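Long-range contact in nitroalkane oxidase (PDB 3MKH), which oxidises nitroalkanes to aldehydes or ketones with its FAD cofactor, consuming molecular oxygen and releasing nitrite and hydrogen peroxide: residues 86-95 and 233-241. Sequence-based numbering, arbitrary orientation.
Sequences YSVEPSAALT and PGHTSVSGP
With chi1 of S91 at -177° its OG swings away from the backbone N, while chi1 of S237, 81°, sets S237 OG between its own backbone N and carbonyl carbon; the two hydroxyls meet in a short hydrogen bond, S91 OG to S237 OG, 2.6 Å. This joins two domains of the acyl-CoA dehydrogenase fold: the start of helix 90-109, from the N-terminal helical domain, and the type I beta turn H235-V238, in the loop between strands 224-228 and 242-251 of the beta domain. E89 is the N-cap of that helix, its OE2 accepting from A92 N. On one flank, Y86 OH comes to the edge of the H235 imidazole, near its plane, where Y86 OH and H235 NE2 share a hydrogen bond of 2.9 Å; the two rings lie rim to rim. H235 ND1 bonds to Y379 OH of the second subunit, so the ring is held at both nitrogens, one of them across a subunit interface. L94, which also touches FAD, brings CD2 to 3.4 Å from H235 CD2. V238 CG2 rests against S91 O and L94 CB. Beyond it, T95 OG1 binds two waters: one continues to S237 OG, and the other accepts from S239 N at 2.8 Å.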
loop_
_atom_site.group_PDB
_atom_site.type_symbol
_atom_site.label_atom_id
_atom_site.label_comp_id
_atom_site.label_asym_id
_atom_site.label_seq_id
_atom_site.Cartn_x
_atom_site.Cartn_y
_atom_site.Cartn_z
ATOM N N TYR A 86 22.438 -13.187 -5.986
ATOM C CA TYR A 86 20.998 -13.205 -6.178
ATOM C C TYR A 86 20.513 -12.405 -7.380
ATOM O O TYR A 86 19.456 -12.702 -7.943
ATOM C CB TYR A 86 20.241 -12.797 -4.900
ATOM C CG TYR A 86 19.613 -13.989 -4.236
ATOM C CD1 TYR A 86 20.410 -15.033 -3.778
ATOM C CD2 TYR A 86 18.237 -14.107 -4.113
ATOM C CE1 TYR A 86 19.865 -16.148 -3.193
ATOM C CE2 TYR A 86 17.669 -15.246 -3.524
ATOM C CZ TYR A 86 18.502 -16.252 -3.068
ATOM O OH TYR A 86 17.995 -17.381 -2.473
ATOM N N SER A 87 21.277 -11.401 -7.789
ATOM C CA SER A 87 20.889 -10.646 -8.963
ATOM C C SER A 87 21.114 -11.493 -10.212
ATOM O O SER A 87 20.627 -11.160 -11.287
ATOM C CB SER A 87 21.681 -9.334 -9.063
ATOM O OG SER A 87 22.998 -9.558 -9.559
ATOM N N VAL A 88 21.852 -12.587 -10.066
ATOM C CA VAL A 88 22.247 -13.394 -11.217
ATOM C C VAL A 88 21.606 -14.780 -11.260
ATOM O O VAL A 88 21.019 -15.155 -12.261
ATOM C CB VAL A 88 23.787 -13.558 -11.307
ATOM C CG1 VAL A 88 24.154 -14.569 -12.390
ATOM C CG2 VAL A 88 24.458 -12.208 -11.584
ATOM N N GLU A 89 21.731 -15.548 -10.183
ATOM C CA GLU A 89 21.175 -16.907 -10.162
ATOM C C GLU A 89 20.867 -17.306 -8.727
ATOM O O GLU A 89 21.718 -17.862 -8.018
ATOM C CB GLU A 89 22.118 -17.908 -10.873
ATOM C CG GLU A 89 21.909 -19.400 -10.542
ATOM C CD GLU A 89 20.491 -19.872 -10.758
ATOM O OE1 GLU A 89 19.744 -19.225 -11.524
ATOM O OE2 GLU A 89 20.116 -20.899 -10.154
ATOM N N PRO A 90 19.646 -16.988 -8.274
ATOM C CA PRO A 90 19.268 -17.232 -6.872
ATOM C C PRO A 90 19.326 -18.703 -6.448
ATOM O O PRO A 90 19.746 -18.975 -5.331
ATOM C CB PRO A 90 17.818 -16.747 -6.809
ATOM C CG PRO A 90 17.709 -15.713 -7.915
ATOM C CD PRO A 90 18.649 -16.178 -9.002
ATOM N N SER A 91 18.882 -19.627 -7.296
ATOM C CA SER A 91 18.721 -21.011 -6.853
ATOM C C SER A 91 20.058 -21.687 -6.518
ATOM O O SER A 91 20.237 -22.218 -5.416
ATOM C CB SER A 91 17.922 -21.833 -7.877
ATOM O OG SER A 91 17.722 -23.157 -7.403
ATOM N N ALA A 92 20.999 -21.656 -7.456
ATOM C CA ALA A 92 22.304 -22.260 -7.211
ATOM C C ALA A 92 23.027 -21.506 -6.098
ATOM O O ALA A 92 23.774 -22.101 -5.320
ATOM C CB ALA A 92 23.143 -22.282 -8.482
ATOM N N ALA A 93 22.790 -20.202 -6.004
ATOM C CA ALA A 93 23.372 -19.425 -4.904
ATOM C C ALA A 93 22.895 -19.927 -3.540
ATOM O O ALA A 93 23.688 -20.067 -2.605
ATOM C CB ALA A 93 23.052 -17.941 -5.058
ATOM N N LEU A 94 21.598 -20.186 -3.415
ATOM C CA LEU A 94 21.039 -20.508 -2.109
ATOM C C LEU A 94 21.626 -21.811 -1.554
ATOM O O LEU A 94 21.858 -21.939 -0.348
ATOM C CB LEU A 94 19.508 -20.586 -2.178
ATOM C CG LEU A 94 18.843 -20.797 -0.810
ATOM C CD1 LEU A 94 19.310 -19.723 0.161
ATOM C CD2 LEU A 94 17.330 -20.790 -0.938
ATOM N N THR A 95 21.878 -22.780 -2.432
ATOM C CA THR A 95 22.475 -24.041 -1.978
ATOM C C THR A 95 23.816 -23.783 -1.294
ATOM O O THR A 95 24.103 -24.332 -0.223
ATOM C CB THR A 95 22.621 -25.034 -3.134
ATOM O OG1 THR A 95 21.312 -25.407 -3.574
ATOM C CG2 THR A 95 23.360 -26.294 -2.694
ATOM N N PRO A 233 8.003 -23.206 -6.605
ATOM C CA PRO A 233 7.880 -22.425 -7.849
ATOM C C PRO A 233 9.155 -21.687 -8.275
ATOM O O PRO A 233 9.279 -21.330 -9.446
ATOM C CB PRO A 233 6.769 -21.418 -7.519
ATOM C CG PRO A 233 6.851 -21.253 -6.060
ATOM C CD PRO A 233 7.221 -22.611 -5.506
ATOM N N GLY A 234 10.067 -21.442 -7.334
ATOM C CA GLY A 234 11.416 -20.984 -7.643
ATOM C C GLY A 234 12.419 -21.758 -6.785
ATOM O O GLY A 234 12.033 -22.675 -6.066
ATOM N N HIS A 235 13.697 -21.393 -6.850
ATOM C CA HIS A 235 14.746 -22.151 -6.151
ATOM C C HIS A 235 14.616 -23.651 -6.466
ATOM O O HIS A 235 14.632 -24.503 -5.568
ATOM C CB HIS A 235 14.676 -21.911 -4.644
ATOM C CG HIS A 235 14.886 -20.478 -4.244
ATOM N ND1 HIS A 235 13.852 -19.571 -4.154
ATOM C CD2 HIS A 235 16.009 -19.798 -3.910
ATOM C CE1 HIS A 235 14.327 -18.395 -3.775
ATOM N NE2 HIS A 235 15.636 -18.504 -3.622
ATOM N N THR A 236 14.491 -23.961 -7.750
ATOM C CA THR A 236 14.177 -25.325 -8.194
ATOM C C THR A 236 15.366 -26.300 -8.102
ATOM O O THR A 236 15.189 -27.516 -8.238
ATOM C CB THR A 236 13.612 -25.330 -9.624
ATOM O OG1 THR A 236 14.628 -24.924 -10.556
ATOM C CG2 THR A 236 12.413 -24.375 -9.727
ATOM N N SER A 237 16.568 -25.767 -7.871
ATOM C CA SER A 237 17.754 -26.603 -7.681
ATOM C C SER A 237 18.095 -26.698 -6.193
ATOM O O SER A 237 19.150 -27.212 -5.809
ATOM C CB SER A 237 18.959 -26.053 -8.469
ATOM O OG SER A 237 19.592 -24.980 -7.765
ATOM N N VAL A 238 17.202 -26.190 -5.357
ATOM C CA VAL A 238 17.420 -26.233 -3.913
ATOM C C VAL A 238 16.686 -27.424 -3.317
ATOM O O VAL A 238 15.530 -27.667 -3.643
ATOM C CB VAL A 238 16.936 -24.939 -3.231
ATOM C CG1 VAL A 238 16.975 -25.093 -1.733
ATOM C CG2 VAL A 238 17.784 -23.743 -3.697
ATOM N N SER A 239 17.361 -28.179 -2.457
ATOM C CA SER A 239 16.761 -29.373 -1.860
ATOM C C SER A 239 16.580 -29.222 -0.340
ATOM O O SER A 239 17.551 -29.198 0.407
ATOM C CB SER A 239 17.621 -30.607 -2.163
ATOM O OG SER A 239 17.080 -31.769 -1.555
ATOM N N GLY A 240 15.334 -29.144 0.113
ATOM C CA GLY A 240 15.044 -29.140 1.541
ATOM C C GLY A 240 13.855 -30.032 1.814
ATOM O O GLY A 240 12.772 -29.552 2.116
ATOM N N PRO A 241 14.051 -31.353 1.678
ATOM C CA PRO A 241 12.924 -32.292 1.669
ATOM C C PRO A 241 12.297 -32.559 3.037
ATOM O O PRO A 241 12.834 -32.178 4.080
ATOM C CB PRO A 241 13.549 -33.575 1.100
ATOM C CG PRO A 241 15.016 -33.440 1.442
ATOM C CD PRO A 241 15.324 -31.997 1.306
HETATM O O HOH W 1 19.926 -27.182 -1.887
HETATM O O HOH W 2 21.789 -25.879 -6.240
#